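Putative O-acetylhomoserine (Thiol)-lyase (Campylobacter jejuni, PDB 4OC9) probably uses pyridoxal 5'-phosphate to transfer the aminocarboxypropyl group of O-acetylhomoserine to a sulfur acceptor, as in other trans-sulfuration enzymes. Local coordinates at residues 209-214 with 370-375; 361-366 with 404-409; 291-296 with 338-343. All coordinates share one frame; numbering follows the deposited sequence.

Contact 1: residues 209-214 with 370-375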
loop_
_atom_site.group_PDB
_atom_site.type_symbol
_atom_site.label_atom_id
_atom_site.label_comp_id
_atom_site.label_asym_id
_atom_site.label_seq_id
_atom_site.Cartn_x
_atom_site.Cartn_y
_atom_site.Cartn_z
ATOM N N SER D 209 -10.313 6.995 -10.346
ATOM C CA SER D 209 -9.062 7.171 -9.605
ATOM C C SER D 209 -8.930 8.645 -9.445
ATOM O O SER D 209 -8.770 9.126 -8.338
ATOM C CB SER D 209 -7.849 6.666 -10.375
ATOM O OG SER D 209 -6.664 7.143 -9.761
ATOM N N GLY D 210 -8.976 9.350 -10.569
ATOM C CA GLY D 210 -8.885 10.799 -10.613
ATOM C C GLY D 210 -7.540 11.422 -10.314
ATOM O O GLY D 210 -7.388 12.648 -10.358
ATOM N N GLN D 211 -6.555 10.575 -10.068
ATOM C CA GLN D 211 -5.223 11.028 -9.748
ATOM C C GLN D 211 -4.042 10.307 -10.400
ATOM O O GLN D 211 -2.898 10.458 -9.961
ATOM C CB GLN D 211 -5.084 11.002 -8.216
ATOM C CG GLN D 211 -6.004 12.038 -7.583
ATOM C CD GLN D 211 -5.914 12.095 -6.086
ATOM O OE1 GLN D 211 -6.391 11.216 -5.375
ATOM N NE2 GLN D 211 -5.400 13.210 -5.590
ATOM N N GLY D 212 -4.321 9.505 -11.409
ATOM C CA GLY D 212 -3.289 8.755 -12.133
ATOM C C GLY D 212 -2.497 7.784 -11.281
ATOM O O GLY D 212 -1.327 7.524 -11.563
ATOM N N THR D 213 -3.152 7.200 -10.287
ATOM C CA THR D 213 -2.475 6.281 -9.379
ATOM C C THR D 213 -2.923 4.838 -9.304
ATOM O O THR D 213 -2.223 4.032 -8.754
ATOM C CB THR D 213 -2.575 6.826 -7.953
ATOM O OG1 THR D 213 -3.945 7.012 -7.594
ATOM C CG2 THR D 213 -1.878 8.182 -7.865
ATOM N N ALA D 214 -4.075 4.497 -9.828
ATOM C CA ALA D 214 -4.485 3.121 -9.745
ATOM C C ALA D 214 -5.151 2.652 -10.993
ATOM O O ALA D 214 -6.248 3.071 -11.355
ATOM C CB ALA D 214 -5.408 2.924 -8.581
ATOM N N GLY D 370 -8.058 12.055 -17.127
ATOM C CA GLY D 370 -8.795 12.024 -15.898
ATOM C C GLY D 370 -7.916 12.177 -14.671
ATOM O O GLY D 370 -8.331 11.854 -13.568
ATOM N N ASP D 371 -6.679 12.620 -14.850
ATOM C CA ASP D 371 -5.753 12.826 -13.710
ATOM C C ASP D 371 -6.115 14.221 -13.155
ATOM O O ASP D 371 -6.715 15.068 -13.838
ATOM C CB ASP D 371 -4.278 12.740 -14.195
ATOM C CG ASP D 371 -3.234 12.825 -13.070
ATOM O OD1 ASP D 371 -3.549 13.183 -11.925
ATOM O OD2 ASP D 371 -2.061 12.465 -13.336
ATOM N N SER D 372 -5.806 14.427 -11.893
ATOM C CA SER D 372 -6.081 15.706 -11.256
ATOM C C SER D 372 -5.149 16.762 -11.869
ATOM O O SER D 372 -5.430 17.971 -11.780
ATOM C CB SER D 372 -5.887 15.568 -9.773
ATOM O OG SER D 372 -4.608 15.012 -9.546
ATOM N N LYS D 373 -4.038 16.306 -12.466
ATOM C CA LYS D 373 -3.100 17.203 -13.138
ATOM C C LYS D 373 -3.484 17.200 -14.591
ATOM O O LYS D 373 -3.776 16.150 -15.161
ATOM C CB LYS D 373 -1.630 16.819 -13.021
ATOM C CG LYS D 373 -0.955 17.031 -11.674
ATOM C CD LYS D 373 -1.425 16.108 -10.575
ATOM C CE LYS D 373 -0.946 14.682 -10.794
ATOM N NZ LYS D 373 -1.483 13.782 -9.731
ATOM N N SER D 374 -3.496 18.382 -15.196
ATOM C CA SER D 374 -3.856 18.504 -16.598
ATOM C C SER D 374 -2.837 17.817 -17.495
ATOM O O SER D 374 -1.652 17.923 -17.250
ATOM C CB SER D 374 -4.050 19.957 -17.014
ATOM O OG SER D 374 -5.141 20.504 -16.308
ATOM N N LEU D 375 -3.323 17.160 -18.534
ATOM C CA LEU D 375 -2.459 16.445 -19.459
ATOM C C LEU D 375 -2.688 16.799 -20.928
ATOM O O LEU D 375 -3.772 17.252 -21.340
ATOM C CB LEU D 375 -2.718 14.948 -19.338
ATOM C CG LEU D 375 -2.711 14.370 -17.927
ATOM C CD1 LEU D 375 -3.034 12.896 -17.982
ATOM C CD2 LEU D 375 -1.393 14.607 -17.217
HETATM O O HOH W 1 -0.782 11.262 -11.119
HETATM O O HOH W 2 -0.905 11.511 -8.125
#
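The carboxylate of D371 lies face to face with the peptide that joins Q211 to G212: OD1 sits above that peptide's face, 3.3 Å from Q211 C, and the two planes are tilted by roughly 26°. CG of D371 is anti to the backbone N (chi1 -175°), 3.8 Å from Q211 C. Beyond OD1 comes K373, whose NZ makes a salt bridge of 3.1 Å to this oxygen, a weak hydrogen bond in its own right. Water 2 links the segments, accepting from K373 NZ at 2.8 Å and donating to Q211 O at 2.9 Å; water 1 lies in the same gap and accepts from K373 NZ. This is a loop-on-loop contact of a fold type I PLP enzyme: 209-214 closely follows the pyridoxyl-lysine K206, while 370-375 leads into strand 375-377 of the smaller sheet. E287 of the second subunit forms a salt bridge with K373 and hydrogen bonds with Q211 NE2 and S372 OG, which places the contact at a subunit interface. Across the backbones, G210 CA makes a CA-H...O contact of 3.2 Å with G370 O (148° at H), and S372 CB packs 3.3 Å from G210 O.

Contact 2: residues 361-366 with 404-409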
loop_
_atom_site.group_PDB
_atom_site.type_symbol
_atom_site.label_atom_id
_atom_site.label_comp_id
_atom_site.label_asym_id
_atom_site.label_seq_id
_atom_site.Cartn_x
_atom_site.Cartn_y
_atom_site.Cartn_z
ATOM N N GLN D 361 3.666 24.057 -19.597
ATOM C CA GLN D 361 4.315 23.844 -18.289
ATOM C C GLN D 361 3.383 23.176 -17.231
ATOM O O GLN D 361 3.870 22.532 -16.316
ATOM C CB GLN D 361 4.877 25.153 -17.718
ATOM C CG GLN D 361 5.863 25.835 -18.653
ATOM C CD GLN D 361 7.092 24.982 -18.953
ATOM O OE1 GLN D 361 7.637 24.312 -18.064
ATOM N NE2 GLN D 361 7.573 25.038 -20.200
ATOM N N LEU D 362 2.067 23.369 -17.333
ATOM C CA LEU D 362 1.090 22.768 -16.412
ATOM C C LEU D 362 0.465 21.549 -17.065
ATOM O O LEU D 362 0.221 20.556 -16.392
ATOM C CB LEU D 362 0.010 23.743 -15.956
ATOM C CG LEU D 362 0.505 24.898 -15.104
ATOM C CD1 LEU D 362 -0.683 25.775 -14.747
ATOM C CD2 LEU D 362 1.201 24.377 -13.845
ATOM N N PHE D 363 0.126 21.653 -18.340
ATOM C CA PHE D 363 -0.396 20.518 -19.048
ATOM C C PHE D 363 0.839 19.646 -19.234
ATOM O O PHE D 363 1.840 20.067 -19.817
ATOM C CB PHE D 363 -1.034 20.898 -20.357
ATOM C CG PHE D 363 -2.378 21.542 -20.204
ATOM C CD1 PHE D 363 -2.511 22.892 -19.918
ATOM C CD2 PHE D 363 -3.523 20.797 -20.400
ATOM C CE1 PHE D 363 -3.763 23.474 -19.825
ATOM C CE2 PHE D 363 -4.761 21.379 -20.269
ATOM C CZ PHE D 363 -4.876 22.720 -19.961
ATOM N N LEU D 364 0.785 18.443 -18.674
ATOM C CA LEU D 364 1.887 17.527 -18.755
ATOM C C LEU D 364 1.758 16.618 -19.959
ATOM O O LEU D 364 0.735 15.958 -20.154
ATOM C CB LEU D 364 1.932 16.673 -17.487
ATOM C CG LEU D 364 2.022 17.437 -16.178
ATOM C CD1 LEU D 364 1.975 16.509 -15.000
ATOM C CD2 LEU D 364 3.282 18.274 -16.123
ATOM N N LEU D 365 2.810 16.582 -20.771
ATOM C CA LEU D 365 2.839 15.749 -21.950
ATOM C C LEU D 365 2.888 14.313 -21.439
ATOM O O LEU D 365 3.909 13.859 -20.932
ATOM C CB LEU D 365 4.068 16.040 -22.798
ATOM C CG LEU D 365 4.198 15.168 -24.045
ATOM C CD1 LEU D 365 2.973 15.326 -24.932
ATOM C CD2 LEU D 365 5.442 15.561 -24.808
ATOM N N ALA D 366 1.770 13.615 -21.601
ATOM C CA ALA D 366 1.631 12.261 -21.156
ATOM C C ALA D 366 0.430 11.572 -21.799
ATOM O O ALA D 366 -0.420 12.207 -22.431
ATOM C CB ALA D 366 1.451 12.275 -19.674
ATOM N N LEU D 404 -6.634 17.218 -24.887
ATOM C CA LEU D 404 -6.326 17.683 -23.573
ATOM C C LEU D 404 -7.176 17.002 -22.539
ATOM O O LEU D 404 -8.319 16.704 -22.783
ATOM C CB LEU D 404 -6.634 19.182 -23.411
ATOM C CG LEU D 404 -5.954 20.213 -24.305
ATOM C CD1 LEU D 404 -6.379 21.572 -23.833
ATOM C CD2 LEU D 404 -4.433 20.089 -24.240
ATOM N N SER D 405 -6.591 16.747 -21.379
ATOM C CA SER D 405 -7.311 16.166 -20.263
ATOM C C SER D 405 -7.258 17.329 -19.249
ATOM O O SER D 405 -6.184 17.639 -18.703
ATOM C CB SER D 405 -6.646 14.936 -19.681
ATOM O OG SER D 405 -7.382 14.516 -18.538
ATOM N N ILE D 406 -8.404 17.939 -18.990
ATOM C CA ILE D 406 -8.459 19.065 -18.095
ATOM C C ILE D 406 -8.492 18.643 -16.641
ATOM O O ILE D 406 -9.367 17.890 -16.213
ATOM C CB ILE D 406 -9.639 19.987 -18.410
ATOM C CG1 ILE D 406 -9.665 20.366 -19.893
ATOM C CG2 ILE D 406 -9.576 21.242 -17.534
ATOM C CD1 ILE D 406 -8.436 21.085 -20.392
ATOM N N GLY D 407 -7.515 19.141 -15.889
ATOM C CA GLY D 407 -7.362 18.815 -14.479
ATOM C C GLY D 407 -8.123 19.673 -13.510
ATOM O O GLY D 407 -9.088 20.329 -13.887
ATOM N N LEU D 408 -7.672 19.671 -12.261
ATOM C CA LEU D 408 -8.333 20.429 -11.190
ATOM C C LEU D 408 -7.615 21.719 -10.841
ATOM O O LEU D 408 -7.977 22.350 -9.870
ATOM C CB LEU D 408 -8.441 19.572 -9.934
ATOM C CG LEU D 408 -9.180 18.230 -10.063
ATOM C CD1 LEU D 408 -9.110 17.502 -8.734
ATOM C CD2 LEU D 408 -10.614 18.434 -10.486
ATOM N N GLU D 409 -6.596 22.093 -11.625
ATOM C CA GLU D 409 -5.863 23.324 -11.354
ATOM C C GLU D 409 -6.766 24.568 -11.551
ATOM O O GLU D 409 -7.903 24.471 -12.026
ATOM C CB GLU D 409 -4.649 23.547 -12.270
ATOM C CG GLU D 409 -3.573 22.477 -12.371
ATOM C CD GLU D 409 -3.879 21.334 -13.336
ATOM O OE1 GLU D 409 -4.996 21.194 -13.861
ATOM O OE2 GLU D 409 -2.938 20.574 -13.625
#
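L404 starts the contact by laying both its methyl branches against the ring of F363, with L404 CD1 3.9 Å from F363 CE2 and L404 CD2 4.0 Å from F363 CD2. The two side chains cross at about a right angle. S405 brings its backbone O to 4.3 Å from F363 CE2, while its OG is engaged by G370 N. I406 then meets the same ring from another direction: its CD1 lies at the edge, in the ring plane, 3.7 Å from F363 CE2 and 3.9 Å from F363 CZ. The chi2 of -60° is what places CD1 there. The ring of F363 is thus packed by the methyl groups of L404 and I406, and L414 and L418 of helix 411-422 also touch it. At G407 the chain leaves the ring. E409 points its CB toward 361-366, and a bend at chi2 (82°) sets CD. Its OE2 stops 4.2 Å from L362 O, an approach of two acceptors that is no bond; the polar partners lie elsewhere, with OE1 bonded to S374 OG and OE2 to H12 NE2 of the second subunit. The nearest CA pairs, F363 with L404 at 8.0 Å and L362 with E409, are too wide for adjacent strands, in keeping with strand 375-377 lying between 364-365 and 401-405. Side chains therefore bridge that middle strand beneath helix 411-422, a sheet-to-helix core of the smaller alpha/beta domain of fold type I PLP enzymes.

Contact 3: residues 291-296 with 338-343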
loop_
_atom_site.group_PDB
_atom_site.type_symbol
_atom_site.label_atom_id
_atom_site.label_comp_id
_atom_site.label_asym_id
_atom_site.label_seq_id
_atom_site.Cartn_x
_atom_site.Cartn_y
_atom_site.Cartn_z
ATOM N N VAL D 291 -17.677 15.450 -6.559
ATOM C CA VAL D 291 -17.191 16.830 -6.453
ATOM C C VAL D 291 -16.113 17.101 -7.518
ATOM O O VAL D 291 -16.125 18.136 -8.188
ATOM C CB VAL D 291 -16.695 17.211 -5.042
ATOM C CG1 VAL D 291 -17.829 17.090 -4.037
ATOM C CG2 VAL D 291 -15.539 16.359 -4.600
ATOM N N ARG D 292 -15.202 16.164 -7.702
ATOM C CA ARG D 292 -14.148 16.326 -8.694
ATOM C C ARG D 292 -14.611 16.494 -10.141
ATOM O O ARG D 292 -14.143 17.404 -10.821
ATOM C CB ARG D 292 -13.161 15.154 -8.659
ATOM C CG ARG D 292 -12.387 15.095 -7.375
ATOM C CD ARG D 292 -11.349 13.979 -7.309
ATOM N NE ARG D 292 -11.893 12.638 -7.347
ATOM C CZ ARG D 292 -12.028 11.886 -8.434
ATOM N NH1 ARG D 292 -11.667 12.320 -9.633
ATOM N NH2 ARG D 292 -12.525 10.669 -8.319
ATOM N N ILE D 293 -15.522 15.646 -10.606
ATOM C CA ILE D 293 -15.963 15.733 -11.984
ATOM C C ILE D 293 -16.586 17.093 -12.321
ATOM O O ILE D 293 -16.515 17.542 -13.455
ATOM C CB ILE D 293 -16.899 14.567 -12.356
ATOM C CG1 ILE D 293 -16.940 14.364 -13.860
ATOM C CG2 ILE D 293 -18.262 14.709 -11.706
ATOM C CD1 ILE D 293 -15.598 13.966 -14.464
ATOM N N GLU D 294 -17.222 17.735 -11.356
ATOM C CA GLU D 294 -17.804 19.056 -11.601
ATOM C C GLU D 294 -16.704 20.090 -11.853
ATOM O O GLU D 294 -16.835 20.907 -12.760
ATOM C CB GLU D 294 -18.741 19.506 -10.472
ATOM C CG GLU D 294 -19.965 18.589 -10.346
ATOM C CD GLU D 294 -21.057 19.103 -9.404
ATOM O OE1 GLU D 294 -20.895 20.199 -8.827
ATOM O OE2 GLU D 294 -22.106 18.421 -9.300
ATOM N N LYS D 295 -15.610 20.043 -11.078
ATOM C CA LYS D 295 -14.503 20.980 -11.282
ATOM C C LYS D 295 -13.865 20.680 -12.642
ATOM O O LYS D 295 -13.511 21.579 -13.400
ATOM C CB LYS D 295 -13.435 20.848 -10.196
ATOM C CG LYS D 295 -12.285 21.838 -10.335
ATOM C CD LYS D 295 -12.762 23.257 -10.089
ATOM C CE LYS D 295 -11.663 24.318 -10.244
ATOM N NZ LYS D 295 -10.502 24.239 -9.321
ATOM N N HIS D 296 -13.637 19.404 -12.919
ATOM C CA HIS D 296 -13.056 19.054 -14.191
ATOM C C HIS D 296 -13.899 19.672 -15.306
ATOM O O HIS D 296 -13.349 20.206 -16.281
ATOM C CB HIS D 296 -13.020 17.546 -14.456
ATOM C CG HIS D 296 -11.992 16.775 -13.687
ATOM N ND1 HIS D 296 -10.662 16.753 -14.057
ATOM C CD2 HIS D 296 -12.125 15.844 -12.721
ATOM C CE1 HIS D 296 -10.005 15.936 -13.270
ATOM N NE2 HIS D 296 -10.869 15.380 -12.441
ATOM N N PHE D 338 -22.856 19.255 -17.421
ATOM C CA PHE D 338 -21.405 19.162 -17.290
ATOM C C PHE D 338 -21.028 18.120 -18.309
ATOM O O PHE D 338 -21.689 17.110 -18.422
ATOM C CB PHE D 338 -20.932 18.760 -15.893
ATOM C CG PHE D 338 -21.207 19.785 -14.811
ATOM C CD1 PHE D 338 -20.555 21.003 -14.817
ATOM C CD2 PHE D 338 -21.974 19.453 -13.702
ATOM C CE1 PHE D 338 -20.779 21.936 -13.832
ATOM C CE2 PHE D 338 -22.176 20.364 -12.687
ATOM C CZ PHE D 338 -21.581 21.610 -12.754
ATOM N N ALA D 339 -19.956 18.354 -19.044
ATOM C CA ALA D 339 -19.528 17.436 -20.095
ATOM C C ALA D 339 -18.175 16.740 -19.903
ATOM O O ALA D 339 -17.534 16.282 -20.858
ATOM C CB ALA D 339 -19.519 18.194 -21.394
ATOM N N SER D 340 -17.725 16.691 -18.662
ATOM C CA SER D 340 -16.448 16.049 -18.280
ATOM C C SER D 340 -15.209 16.862 -18.679
ATOM O O SER D 340 -15.317 17.980 -19.165
ATOM C CB SER D 340 -16.387 14.616 -18.759
ATOM O OG SER D 340 -15.283 13.962 -18.172
ATOM N N GLY D 341 -14.031 16.298 -18.458
ATOM C CA GLY D 341 -12.774 17.007 -18.728
ATOM C C GLY D 341 -11.937 16.714 -19.924
ATOM O O GLY D 341 -10.784 17.123 -19.976
ATOM N N LEU D 342 -12.492 15.999 -20.890
ATOM C CA LEU D 342 -11.733 15.692 -22.085
ATOM C C LEU D 342 -12.174 16.581 -23.233
ATOM O O LEU D 342 -13.363 16.845 -23.405
ATOM C CB LEU D 342 -11.998 14.270 -22.521
ATOM C CG LEU D 342 -11.068 13.789 -23.623
ATOM C CD1 LEU D 342 -9.650 13.694 -23.032
ATOM C CD2 LEU D 342 -11.504 12.431 -24.099
ATOM N N LEU D 343 -11.225 17.095 -23.993
ATOM C CA LEU D 343 -11.592 17.913 -25.146
ATOM C C LEU D 343 -10.451 17.821 -26.159
ATOM O O LEU D 343 -9.361 17.351 -25.813
ATOM C CB LEU D 343 -11.834 19.346 -24.773
ATOM C CG LEU D 343 -10.701 20.275 -24.353
ATOM C CD1 LEU D 343 -9.796 20.593 -25.526
ATOM C CD2 LEU D 343 -11.286 21.599 -23.899
#
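Where helix 276-309 passes the loop leading into strand 342-346, CA atoms approach to 5.0 Å between H296 and G341 and to 6.7 Å between E294 and F338, without any hydrogen bond between the segments. E294 packs over the F338 ring with its aliphatic stem: CB stands 4.1 Å above one face, offset toward the rim, and CG comes within 3.7 Å of CE2. The chain is extended beyond CG (chi2 -170°), and the carboxylate, inclined 28° to the ring plane, brings CD to the same CE2 atom. Both residues are partly exposed. Deeper in, I293 CD1 touches S340 OG at 3.7 Å, while that hydroxyl hydrogen-bonds to V184 O. H296 turns its CB toward G341 but its ring leads away, giving ND1 to I406 O and meeting Y207 edge to face; its backbone O remains 4.1 Å from G341 CA. Y207, next to the pyridoxyl-lysine K206, also packs on I293 and S340, which ties this helix and loop to the neighbourhood of the cofactor. A long helix that follows the large-domain sheet in sequence and packs against the entry to the smaller sheet is consistent with the interdomain helix of fold type I PLP enzymes.

Overall arrangement
Along the chain the segments run 209-214, 291-296, 338-343, 361-366, 370-375, 404-409, so contact 3 is nested within the loop closed by contact 1 and is complete before contact 2 opens, whereas contacts 1 and 2 interlock. Their centres are close: about 9 Å between 1 and 2, 12 Å between 1 and 3, and 13 Å between 2 and 3. Contacts 2 and 3 share the five-stranded sheet through the neighbouring strands 401-405 and 342-346, and I406 N probably bonds to G341 O. Contact 1 joins contact 2 through S374 OG, probably bonded to E409 OE1 and G407 N, and contact 3 by packing of G210 CA on R292 NH1. Together they connect the loop after the cofactor lysine with helix 276-309 and the smaller sheet, all three touching the second subunit.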